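Local coordinates for protein short chain dehydrogenase (Rhodopseudomonas palustris, PDB 3H7A) that belongs to the short-chain dehydrogenase family and probably binds a nicotinamide nucleotide, its reaction and substrate being unidentified, at residues B[227-230]-B[234-237]; B[161-166]-B[180-185]; B[21-26]-B[86-91]; B[31-36]-B[79-84]; B[17-22]-B[217-222]. One frame throughout, in Å; residues are numbered along the deposited sequence.

Interaction 1: B[227-230]-B[234-237]; sequences YQQP and WTFE
The indole of W234 meets the preceding turn at its pyrrole edge. Q229 O lies there, 4° out of the ring plane, and P230 O comes in obliquely, 3.1 Å from W234 CD1. H179 stacks on this indole from strand 178-185. W234 NE1 donates to Q229 O over 3.0 Å, a bent bond whose donor stands above the carbonyl plane; K136 NZ also reaches this oxygen, which is thus gripped by two donors. The second flat group is the Q229 amide, which holds T235 by two bonds. Its OE1 accepts from T235 N at 2.8 Å, with an N-H...O angle of 161° and the donor tilted from the carbonyl plane. Its NE2 donates to T235 OG1 at 2.9 Å. With the Q229 chain extended beyond CG (chi2 -176°), the amide spans the turn, and its rotation is fixed because both ends are used. NE2 also bonds Q225 OE1 of a second subunit. The arrangement belongs to the C-terminal end of a Rossmann-type fold, where the chain leaves helix 216-228 and turns back into the last strand, 237-240, beside a neighbouring subunit.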
# COMPACT_ATOMS: atom_id res chain seq x y z
N TYR B 227 15.22 -13.58 -12.66
CA TYR B 227 16.45 -14.36 -12.57
C TYR B 227 17.64 -13.53 -13.04
O TYR B 227 18.68 -13.52 -12.39
CB TYR B 227 16.38 -15.69 -13.34
CG TYR B 227 17.72 -16.41 -13.29
CD1 TYR B 227 18.10 -17.12 -12.17
CD2 TYR B 227 18.63 -16.30 -14.34
CE1 TYR B 227 19.34 -17.72 -12.09
CE2 TYR B 227 19.85 -16.92 -14.28
CZ TYR B 227 20.20 -17.63 -13.15
OH TYR B 227 21.42 -18.23 -13.08
N GLN B 228 17.47 -12.83 -14.16
CA GLN B 228 18.56 -12.09 -14.79
C GLN B 228 19.07 -10.83 -14.07
O GLN B 228 20.17 -10.35 -14.38
CB GLN B 228 18.19 -11.74 -16.23
CG GLN B 228 18.07 -12.94 -17.15
CD GLN B 228 19.39 -13.39 -17.73
OE1 GLN B 228 19.67 -13.17 -18.91
NE2 GLN B 228 20.23 -14.03 -16.91
N GLN B 229 18.29 -10.29 -13.13
CA GLN B 229 18.65 -9.07 -12.42
C GLN B 229 19.93 -9.20 -11.60
O GLN B 229 20.05 -10.14 -10.81
CB GLN B 229 17.53 -8.64 -11.48
CG GLN B 229 16.26 -8.21 -12.16
CD GLN B 229 15.24 -7.71 -11.17
OE1 GLN B 229 15.24 -8.10 -10.01
NE2 GLN B 229 14.36 -6.83 -11.63
N PRO B 230 20.87 -8.25 -11.75
CA PRO B 230 22.09 -8.25 -10.93
C PRO B 230 21.79 -7.74 -9.52
O PRO B 230 20.80 -7.02 -9.34
CB PRO B 230 23.01 -7.27 -11.67
CG PRO B 230 22.09 -6.34 -12.39
CD PRO B 230 20.83 -7.12 -12.70
N TRP B 234 18.03 -5.55 -7.56
CA TRP B 234 17.02 -6.60 -7.45
C TRP B 234 15.68 -6.00 -7.12
O TRP B 234 15.59 -5.06 -6.34
CB TRP B 234 17.36 -7.59 -6.35
CG TRP B 234 18.41 -8.59 -6.70
CD1 TRP B 234 18.85 -8.95 -7.96
CD2 TRP B 234 19.12 -9.42 -5.78
NE1 TRP B 234 19.82 -9.92 -7.87
CE2 TRP B 234 20.00 -10.23 -6.54
CE3 TRP B 234 19.11 -9.55 -4.38
CZ2 TRP B 234 20.84 -11.16 -5.94
CZ3 TRP B 234 19.96 -10.47 -3.79
CH2 TRP B 234 20.82 -11.26 -4.57
N THR B 235 14.64 -6.59 -7.71
CA THR B 235 13.26 -6.27 -7.39
C THR B 235 12.74 -7.34 -6.43
O THR B 235 12.94 -8.53 -6.68
CB THR B 235 12.42 -6.27 -8.69
OG1 THR B 235 12.97 -5.32 -9.61
CG2 THR B 235 10.99 -5.93 -8.43
N PHE B 236 12.07 -6.95 -5.34
CA PHE B 236 11.41 -7.94 -4.51
C PHE B 236 10.07 -8.35 -5.10
O PHE B 236 9.82 -9.52 -5.28
CB PHE B 236 11.23 -7.49 -3.05
CG PHE B 236 10.23 -8.32 -2.29
CD1 PHE B 236 10.53 -9.62 -1.90
CD2 PHE B 236 8.96 -7.80 -1.98
CE1 PHE B 236 9.59 -10.42 -1.21
CE2 PHE B 236 8.01 -8.58 -1.31
CZ PHE B 236 8.33 -9.90 -0.92
N GLU B 237 9.20 -7.38 -5.38
CA GLU B 237 7.85 -7.68 -5.83
C GLU B 237 7.56 -7.02 -7.16
O GLU B 237 7.93 -5.87 -7.38
CB GLU B 237 6.84 -7.17 -4.81
CG GLU B 237 5.48 -7.80 -4.89
CD GLU B 237 4.68 -7.52 -3.64
OE1 GLU B 237 4.59 -6.35 -3.23
OE2 GLU B 237 4.14 -8.48 -3.05

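Interaction 2: B[161-166]-B[180-185]; sequences GLRAVA and VAHLII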
# COMPACT_ATOMS: atom_id res chain seq x y z
N GLY B 161 -0.55 -14.48 3.58
CA GLY B 161 0.39 -15.25 4.41
C GLY B 161 1.66 -15.59 3.66
O GLY B 161 2.76 -15.42 4.19
N LEU B 162 1.52 -16.04 2.41
CA LEU B 162 2.70 -16.31 1.56
C LEU B 162 3.55 -15.03 1.30
O LEU B 162 4.80 -15.06 1.31
CB LEU B 162 2.27 -16.96 0.22
CG LEU B 162 3.45 -17.44 -0.64
CD1 LEU B 162 4.14 -18.60 0.03
CD2 LEU B 162 2.99 -17.83 -2.05
N ARG B 163 2.87 -13.91 1.05
CA ARG B 163 3.53 -12.63 0.80
C ARG B 163 4.37 -12.22 2.01
O ARG B 163 5.53 -11.83 1.85
CB ARG B 163 2.49 -11.56 0.47
CG ARG B 163 3.09 -10.23 0.08
CD ARG B 163 1.99 -9.27 -0.33
NE ARG B 163 2.59 -8.05 -0.86
CZ ARG B 163 2.49 -6.86 -0.28
NH1 ARG B 163 1.80 -6.72 0.85
NH2 ARG B 163 3.07 -5.81 -0.84
N ALA B 164 3.81 -12.33 3.21
CA ALA B 164 4.61 -12.05 4.42
C ALA B 164 5.85 -12.92 4.56
O ALA B 164 6.91 -12.44 5.02
CB ALA B 164 3.78 -12.22 5.62
N VAL B 165 5.72 -14.20 4.22
CA VAL B 165 6.83 -15.15 4.34
C VAL B 165 7.93 -14.67 3.40
O VAL B 165 9.08 -14.53 3.82
CB VAL B 165 6.37 -16.62 4.04
CG1 VAL B 165 7.56 -17.54 3.77
CG2 VAL B 165 5.55 -17.17 5.20
N ALA B 166 7.54 -14.36 2.16
CA ALA B 166 8.45 -13.80 1.15
C ALA B 166 9.13 -12.51 1.63
O ALA B 166 10.35 -12.42 1.55
CB ALA B 166 7.73 -13.59 -0.18
N VAL B 180 15.22 -13.22 -3.05
CA VAL B 180 13.85 -13.66 -2.80
C VAL B 180 12.94 -12.71 -3.58
O VAL B 180 13.14 -11.49 -3.53
CB VAL B 180 13.49 -13.63 -1.29
CG1 VAL B 180 12.11 -14.22 -1.05
CG2 VAL B 180 14.52 -14.39 -0.49
N ALA B 181 11.98 -13.25 -4.32
CA ALA B 181 11.04 -12.40 -5.05
C ALA B 181 9.62 -12.93 -5.01
O ALA B 181 9.38 -14.12 -4.70
CB ALA B 181 11.50 -12.14 -6.51
N HIS B 182 8.67 -12.06 -5.33
CA HIS B 182 7.26 -12.37 -5.29
C HIS B 182 6.61 -11.82 -6.57
O HIS B 182 6.52 -10.62 -6.75
CB HIS B 182 6.65 -11.70 -4.05
CG HIS B 182 5.24 -12.12 -3.75
ND1 HIS B 182 4.24 -11.21 -3.49
CD2 HIS B 182 4.68 -13.34 -3.63
CE1 HIS B 182 3.11 -11.86 -3.25
NE2 HIS B 182 3.35 -13.15 -3.33
N LEU B 183 6.19 -12.72 -7.46
CA LEU B 183 5.61 -12.29 -8.72
C LEU B 183 4.11 -12.43 -8.68
O LEU B 183 3.60 -13.55 -8.59
CB LEU B 183 6.18 -13.11 -9.89
CG LEU B 183 5.64 -12.74 -11.27
CD1 LEU B 183 6.13 -11.36 -11.71
CD2 LEU B 183 6.07 -13.80 -12.28
N ILE B 184 3.42 -11.30 -8.82
CA ILE B 184 1.97 -11.23 -8.70
C ILE B 184 1.34 -11.24 -10.08
O ILE B 184 1.68 -10.42 -10.93
CB ILE B 184 1.54 -9.98 -7.90
CG1 ILE B 184 2.05 -10.07 -6.46
CG2 ILE B 184 0.02 -9.84 -7.86
CD1 ILE B 184 2.03 -8.78 -5.76
N ILE B 185 0.44 -12.20 -10.31
CA ILE B 185 -0.23 -12.31 -11.60
C ILE B 185 -1.76 -12.15 -11.47
O ILE B 185 -2.31 -12.37 -10.40
CB ILE B 185 0.18 -13.63 -12.32
CG1 ILE B 185 -0.44 -14.86 -11.66
CG2 ILE B 185 1.70 -13.80 -12.30
CD1 ILE B 185 0.14 -16.18 -12.12
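R163 lays the methylene part of its side chain across the imidazole of H182, the two side chains crossing at about a right angle. R163 CG approaches H182 CE1 to 3.7 Å and R163 CB reaches the same carbon at 3.8 Å, while R163 CA stands over one face of the ring, offset toward its rim. The arginine comes this way because CG is anti to the backbone N (chi1 -175°) and the chain stays extended as far as NE, carrying the guanidinium past the ring; the two planes are 45° apart. R163 NE and H182 ND1, 4.4 Å from each other, do not bond. Both turn to E237 OE2, the arginine in a salt bridge and the histidine in a hydrogen bond, and this shared carboxylate would be expected to ease the approach of two potentially positive groups. Were H182 an alanine, E237 would probably lose one partner and a gap would open under the R163 methylenes. Further along, A166 CB packs on H182 CB at 4.4 Å, and V180 CG1 rests 3.6 Å from A166 O, closing the contact with small groups. Helix and strand run nearly antiparallel, at 151°, their axes 8.8 Å apart. They form the second half of the beta-alpha-beta crossover made by strand 135-142, helix 153-173 and strand 178-185: F139 of the first strand touches L162, A166 and H182, strand 237-240 flanks 178-185, and F160 of a third subunit packs on R163 and A164.

Interaction 3: B[21-26]-B[86-91]; sequences AEIAKK and VTIFNV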
# COMPACT_ATOMS: atom_id res chain seq x y z
N ALA B 21 4.45 -25.45 -16.23
CA ALA B 21 5.08 -26.15 -17.36
C ALA B 21 5.95 -25.22 -18.19
O ALA B 21 7.05 -25.60 -18.60
CB ALA B 21 4.02 -26.79 -18.24
N GLU B 22 5.45 -24.01 -18.44
CA GLU B 22 6.21 -23.00 -19.17
C GLU B 22 7.43 -22.52 -18.41
O GLU B 22 8.47 -22.25 -19.01
CB GLU B 22 5.34 -21.81 -19.56
CG GLU B 22 4.35 -22.09 -20.67
CD GLU B 22 5.01 -22.56 -21.96
OE1 GLU B 22 6.08 -22.02 -22.34
OE2 GLU B 22 4.44 -23.46 -22.58
N ILE B 23 7.31 -22.42 -17.09
CA ILE B 23 8.46 -22.06 -16.26
C ILE B 23 9.55 -23.13 -16.40
O ILE B 23 10.72 -22.80 -16.60
CB ILE B 23 8.07 -21.88 -14.77
CG1 ILE B 23 7.16 -20.65 -14.59
CG2 ILE B 23 9.30 -21.72 -13.93
CD1 ILE B 23 6.48 -20.60 -13.22
N ALA B 24 9.14 -24.40 -16.34
CA ALA B 24 10.05 -25.53 -16.47
C ALA B 24 10.72 -25.51 -17.84
O ALA B 24 11.94 -25.60 -17.92
CB ALA B 24 9.31 -26.85 -16.22
N LYS B 25 9.91 -25.34 -18.90
CA LYS B 25 10.42 -25.20 -20.28
C LYS B 25 11.47 -24.11 -20.40
O LYS B 25 12.50 -24.32 -21.03
CB LYS B 25 9.28 -24.93 -21.29
CG LYS B 25 8.35 -26.10 -21.60
CD LYS B 25 7.36 -25.73 -22.74
CE LYS B 25 6.04 -26.48 -22.60
NZ LYS B 25 5.08 -26.28 -23.74
N LYS B 26 11.22 -22.95 -19.79
CA LYS B 26 12.13 -21.80 -19.87
C LYS B 26 13.47 -22.03 -19.18
O LYS B 26 14.52 -21.79 -19.77
CB LYS B 26 11.46 -20.51 -19.33
CG LYS B 26 12.34 -19.24 -19.36
CD LYS B 26 12.93 -18.94 -20.75
CE LYS B 26 13.11 -17.45 -20.97
NZ LYS B 26 14.25 -17.15 -21.87
N VAL B 86 17.74 -22.08 -8.13
CA VAL B 86 16.47 -21.37 -8.21
C VAL B 86 15.36 -22.28 -7.70
O VAL B 86 15.28 -23.42 -8.12
CB VAL B 86 16.16 -20.92 -9.67
CG1 VAL B 86 14.85 -20.11 -9.75
CG2 VAL B 86 17.30 -20.10 -10.25
N THR B 87 14.53 -21.79 -6.78
CA THR B 87 13.26 -22.46 -6.46
C THR B 87 12.11 -21.56 -6.90
O THR B 87 12.09 -20.39 -6.57
CB THR B 87 13.11 -22.75 -4.95
OG1 THR B 87 14.07 -23.73 -4.56
CG2 THR B 87 11.70 -23.28 -4.59
N ILE B 88 11.16 -22.10 -7.66
CA ILE B 88 9.97 -21.34 -8.02
C ILE B 88 8.78 -22.06 -7.42
O ILE B 88 8.48 -23.21 -7.77
CB ILE B 88 9.85 -21.16 -9.53
CG1 ILE B 88 11.05 -20.37 -10.03
CG2 ILE B 88 8.59 -20.40 -9.88
CD1 ILE B 88 11.56 -20.82 -11.33
N PHE B 89 8.12 -21.39 -6.47
CA PHE B 89 6.95 -21.93 -5.80
C PHE B 89 5.68 -21.41 -6.47
O PHE B 89 5.34 -20.23 -6.36
CB PHE B 89 6.95 -21.58 -4.32
CG PHE B 89 5.79 -22.17 -3.58
CD1 PHE B 89 5.81 -23.50 -3.18
CD2 PHE B 89 4.65 -21.40 -3.33
CE1 PHE B 89 4.73 -24.07 -2.50
CE2 PHE B 89 3.55 -21.95 -2.68
CZ PHE B 89 3.59 -23.28 -2.25
N ASN B 90 4.98 -22.31 -7.14
CA ASN B 90 3.85 -21.95 -7.98
C ASN B 90 2.65 -22.83 -7.66
O ASN B 90 2.22 -23.64 -8.47
CB ASN B 90 4.26 -22.08 -9.45
CG ASN B 90 3.17 -21.66 -10.40
OD1 ASN B 90 2.82 -20.49 -10.48
ND2 ASN B 90 2.63 -22.63 -11.15
N VAL B 91 2.13 -22.71 -6.45
CA VAL B 91 1.01 -23.52 -6.04
C VAL B 91 -0.18 -22.60 -5.77
O VAL B 91 -0.27 -21.95 -4.73
CB VAL B 91 1.37 -24.42 -4.83
CG1 VAL B 91 0.18 -25.20 -4.37
CG2 VAL B 91 2.47 -25.39 -5.19
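Helix 18-29 passes above strand 84-89 with the CA atoms of I23 and I88 8.4 Å apart, a spacing that two branched aliphatic side chains fill. I23 and I88 point at each other and cross obliquely. The I23 CG2 methyl meets I88 CD1 at 3.6 Å, and I23 CD1 returns the contact on I88 CG2 at 4.0 Å, so that each isoleucine offers one branch methyl and one terminal methyl. I88 brings its end into place with CG1 anti to the carbonyl carbon (chi1 -62°) and a chi2 of 142° that departs from a staggered value. This is the hydrophobic layer of the Rossmann fold, in which the first helix, entered through the glycine-rich turn, covers the central strands 9-13 and 84-89; V12 of strand 9-13 also packs on I23. Where strand 84-89 gives way to loop, N90 turns inward and its CG lies 4.5 Å from I23 CD1. N90 probably corresponds to the second asparagine of the NNAG motif of classical short-chain dehydrogenases, here F-N-V-G. Its polar end is engaged beyond the isoleucine: OD1 bonds T140 OG1, and ND2 bonds G14 O in the turn before the helix. Away from the sheet, K25 NZ forms a salt bridge with E22 OE2 at 3.1 Å, on the syn side but 32° out of the carboxylate plane, and it has a second partner in E50.

Interaction 4: B[31-36]-B[79-84]; sequences GFTVFA and DAHAPL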
# COMPACT_ATOMS: atom_id res chain seq x y z
N GLY B 31 19.38 -24.01 -19.79
CA GLY B 31 20.48 -24.90 -19.41
C GLY B 31 20.46 -25.45 -18.00
O GLY B 31 21.43 -26.07 -17.58
N PHE B 32 19.38 -25.25 -17.26
CA PHE B 32 19.29 -25.82 -15.92
C PHE B 32 18.68 -27.21 -15.98
O PHE B 32 17.92 -27.50 -16.91
CB PHE B 32 18.42 -24.96 -15.01
CG PHE B 32 19.03 -23.65 -14.61
CD1 PHE B 32 19.86 -23.57 -13.49
CD2 PHE B 32 18.72 -22.49 -15.31
CE1 PHE B 32 20.40 -22.34 -13.09
CE2 PHE B 32 19.27 -21.25 -14.92
CZ PHE B 32 20.10 -21.18 -13.81
N THR B 33 18.99 -28.08 -15.01
CA THR B 33 18.17 -29.27 -14.85
C THR B 33 16.96 -28.89 -14.00
O THR B 33 17.10 -28.40 -12.90
CB THR B 33 18.92 -30.44 -14.18
OG1 THR B 33 20.01 -30.85 -15.00
CG2 THR B 33 17.98 -31.64 -13.97
N VAL B 34 15.77 -29.12 -14.53
CA VAL B 34 14.58 -28.78 -13.78
C VAL B 34 14.07 -29.99 -13.02
O VAL B 34 13.94 -31.07 -13.58
CB VAL B 34 13.50 -28.15 -14.70
CG1 VAL B 34 12.16 -27.95 -13.95
CG2 VAL B 34 14.01 -26.82 -15.28
N PHE B 35 13.86 -29.82 -11.73
CA PHE B 35 13.10 -30.74 -10.91
C PHE B 35 11.68 -30.23 -10.88
O PHE B 35 11.40 -29.17 -10.33
CB PHE B 35 13.72 -30.86 -9.50
CG PHE B 35 14.79 -31.91 -9.42
CD1 PHE B 35 15.97 -31.79 -10.16
CD2 PHE B 35 14.59 -33.06 -8.65
CE1 PHE B 35 16.95 -32.78 -10.13
CE2 PHE B 35 15.57 -34.06 -8.61
CZ PHE B 35 16.75 -33.91 -9.34
N ALA B 36 10.79 -30.99 -11.50
CA ALA B 36 9.42 -30.57 -11.67
C ALA B 36 8.56 -31.44 -10.79
O ALA B 36 8.65 -32.66 -10.84
CB ALA B 36 9.02 -30.71 -13.13
N ASP B 79 19.08 -30.60 -4.92
CA ASP B 79 20.41 -30.13 -4.57
C ASP B 79 21.50 -31.22 -4.68
O ASP B 79 22.66 -30.92 -4.99
CB ASP B 79 20.43 -29.52 -3.16
CG ASP B 79 21.69 -28.73 -2.90
OD1 ASP B 79 21.94 -27.73 -3.60
OD2 ASP B 79 22.45 -29.12 -1.99
N ALA B 80 21.12 -32.47 -4.42
CA ALA B 80 22.06 -33.59 -4.49
C ALA B 80 22.47 -33.85 -5.94
O ALA B 80 23.62 -34.16 -6.21
CB ALA B 80 21.46 -34.85 -3.85
N HIS B 81 21.52 -33.68 -6.85
CA HIS B 81 21.74 -33.81 -8.30
C HIS B 81 22.78 -32.81 -8.84
O HIS B 81 23.76 -33.20 -9.49
CB HIS B 81 20.40 -33.61 -8.99
CG HIS B 81 20.41 -33.92 -10.45
ND1 HIS B 81 19.90 -35.09 -10.96
CD2 HIS B 81 20.82 -33.19 -11.51
CE1 HIS B 81 19.98 -35.07 -12.28
NE2 HIS B 81 20.55 -33.93 -12.64
N ALA B 82 22.54 -31.53 -8.55
CA ALA B 82 23.42 -30.41 -8.88
C ALA B 82 22.98 -29.27 -7.96
O ALA B 82 21.80 -29.23 -7.58
CB ALA B 82 23.25 -30.03 -10.34
N PRO B 83 23.90 -28.36 -7.59
CA PRO B 83 23.55 -27.24 -6.70
C PRO B 83 22.22 -26.57 -7.04
O PRO B 83 22.00 -26.14 -8.18
CB PRO B 83 24.71 -26.27 -6.92
CG PRO B 83 25.87 -27.16 -7.19
CD PRO B 83 25.32 -28.31 -7.98
N LEU B 84 21.33 -26.54 -6.06
CA LEU B 84 20.04 -25.88 -6.19
C LEU B 84 20.24 -24.37 -6.28
O LEU B 84 20.69 -23.74 -5.32
CB LEU B 84 19.13 -26.25 -5.01
CG LEU B 84 17.73 -25.62 -5.01
CD1 LEU B 84 16.88 -26.12 -6.14
CD2 LEU B 84 17.06 -25.91 -3.70
O HOH W 1 20.97 -33.55 -15.23
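H81, at the end of helix 68-81, buries the most surface here, and it does so against two side chains of strand 33-38, F35 and T33. The F35 ring presents its edge to the face of H81 in an offset edge-to-face pair, the centroids 5.2 Å apart and the planes at 76°. F35 CE1 sits 3.6 Å above the imidazole plane, displaced toward the rim, and F35 CZ touches H81 CB at 3.7 Å. With CG anti to the backbone N (chi1 -171°), H81 reaches from the helix end to the strand. T33 crosses H81 at about a right angle, its CG2 methyl 3.7 Å from H81 NE2. One water joins the polar atoms of these two, 2.9 Å from T33 OG1 and 2.7 Å from H81 NE2, and it lies in the plane of the imidazole at its edge. Without the ring, as with an alanine here in place of F35, the imidazole face is likely to lose its aromatic cover and H81 to turn more easily. The chain beyond the helix is tied separately: D79 OD1 takes L84 N through its anti lone pair at an N-H...O angle of 178°, and H132 NE2 also bonds this oxygen. Chemically, then, the imidazole divides its roles: one face takes up the carbon edge of F35 while NE2, in the ring plane, is joined through water to T33 OG1, so apolar and polar contacts use different sides of one ring.

Interaction 5: B[17-22]-B[217-222]; sequences DYIGAE and AAVAGA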
# COMPACT_ATOMS: atom_id res chain seq x y z
N ASP B 17 0.24 -26.99 -13.89
CA ASP B 17 -0.53 -26.09 -14.74
C ASP B 17 0.30 -25.62 -15.93
O ASP B 17 1.48 -25.97 -16.05
CB ASP B 17 -1.12 -24.90 -13.95
CG ASP B 17 -0.06 -24.05 -13.23
OD1 ASP B 17 1.15 -24.28 -13.38
OD2 ASP B 17 -0.46 -23.14 -12.48
N TYR B 18 -0.32 -24.82 -16.80
CA TYR B 18 0.37 -24.27 -17.96
C TYR B 18 1.50 -23.31 -17.58
O TYR B 18 2.57 -23.34 -18.19
CB TYR B 18 -0.63 -23.61 -18.91
CG TYR B 18 -1.53 -24.60 -19.59
CD1 TYR B 18 -1.05 -25.43 -20.61
CD2 TYR B 18 -2.87 -24.72 -19.21
CE1 TYR B 18 -1.87 -26.35 -21.24
CE2 TYR B 18 -3.71 -25.64 -19.84
CZ TYR B 18 -3.20 -26.45 -20.85
OH TYR B 18 -4.02 -27.36 -21.48
N ILE B 19 1.27 -22.48 -16.56
CA ILE B 19 2.28 -21.56 -16.06
C ILE B 19 3.51 -22.34 -15.58
O ILE B 19 4.63 -22.08 -16.02
CB ILE B 19 1.70 -20.64 -14.97
CG1 ILE B 19 0.71 -19.66 -15.59
CG2 ILE B 19 2.80 -19.86 -14.29
CD1 ILE B 19 -0.17 -18.96 -14.58
N GLY B 20 3.28 -23.33 -14.71
CA GLY B 20 4.35 -24.19 -14.17
C GLY B 20 5.15 -24.92 -15.23
O GLY B 20 6.38 -25.00 -15.15
N ALA B 21 4.45 -25.45 -16.23
CA ALA B 21 5.08 -26.15 -17.36
C ALA B 21 5.95 -25.22 -18.19
O ALA B 21 7.05 -25.60 -18.60
CB ALA B 21 4.02 -26.79 -18.24
N GLU B 22 5.45 -24.01 -18.44
CA GLU B 22 6.21 -23.00 -19.17
C GLU B 22 7.43 -22.52 -18.41
O GLU B 22 8.47 -22.25 -19.01
CB GLU B 22 5.34 -21.81 -19.56
CG GLU B 22 4.35 -22.09 -20.67
CD GLU B 22 5.01 -22.56 -21.96
OE1 GLU B 22 6.08 -22.02 -22.34
OE2 GLU B 22 4.44 -23.46 -22.58
N ALA B 217 3.56 -18.54 -21.19
CA ALA B 217 4.93 -18.23 -21.59
C ALA B 217 5.40 -16.85 -21.12
O ALA B 217 6.60 -16.61 -20.95
CB ALA B 217 5.08 -18.36 -23.10
N ALA B 218 4.45 -15.93 -20.90
CA ALA B 218 4.76 -14.59 -20.43
C ALA B 218 5.26 -14.58 -18.98
O ALA B 218 6.23 -13.89 -18.66
CB ALA B 218 3.57 -13.67 -20.59
N VAL B 219 4.59 -15.36 -18.12
CA VAL B 219 4.98 -15.51 -16.71
C VAL B 219 6.39 -16.10 -16.59
O VAL B 219 7.20 -15.64 -15.76
CB VAL B 219 3.97 -16.40 -15.95
CG1 VAL B 219 4.30 -16.47 -14.46
CG2 VAL B 219 2.54 -15.89 -16.15
N ALA B 220 6.69 -17.09 -17.43
CA ALA B 220 8.01 -17.71 -17.45
C ALA B 220 9.07 -16.68 -17.83
O ALA B 220 10.15 -16.67 -17.24
CB ALA B 220 8.04 -18.88 -18.40
N GLY B 221 8.73 -15.81 -18.79
CA GLY B 221 9.57 -14.70 -19.21
C GLY B 221 9.85 -13.74 -18.08
O GLY B 221 11.01 -13.35 -17.88
N ALA B 222 8.81 -13.38 -17.33
CA ALA B 222 8.93 -12.51 -16.14
C ALA B 222 9.82 -13.13 -15.04
O ALA B 222 10.64 -12.43 -14.43
CB ALA B 222 7.55 -12.15 -15.59
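This is a helix-helix packing contact on one side of the Rossmann-type sheet, between the helix that follows the glycine-rich turn and helix 216-228 near the C-terminus. The axes of 18-22 and 217-222 cross at -49° and come within 8.1 Å, a close approach to which the small side chains A217 and A220 contribute. I19 and V219 supply its apolar centre: I19 CG2 meets V219 CG1 at 3.7 Å, methyl to methyl. One turn on, the aliphatic part of E22 lies against the first turn of the other segment, its CG 3.7 Å from A217 N and its OE1 beside A217 CB, while its OE2 pairs with K25. The bend at chi2 (-58°) keeps this chain folded close to its helix. A220 fits a small methyl under the backbone, CB 3.5 Å from E22 O. I185 and N90 also border I19. G20, which probably corresponds to the last glycine of the family's TGxxxGxG pattern, only partly kept here, has reason to lack a side chain, since a CB there would collide with D17 OD1. D17 is the N-cap of the helix, and that same OD1 accepts from G20 N at 2.7 Å, met from above the carboxylate plane.

How the interactions relate
Interactions 3 and 5 lie closest, with centres about 7 Å apart, and share A21 and E22: helix 18-29 packs on both the sheet and helix 216-228. Interaction 2 meets interaction 5 where I185 CD1 packs on I19 CD1 at 3.7 Å, and meets interaction 1 through E237 OE2, 2.7 Å from R163 NE and 2.8 Å from H182 ND1. Y227 links interaction 1 to V86 of interaction 3 and to F32 of interaction 4. Interactions 2 and 4 stand about 22 Å apart, centre to centre, on opposite sides of the chain's centre. By family resemblance, the glycine-rich turn leading into 17-22 and the N90 region probably border the nucleotide site.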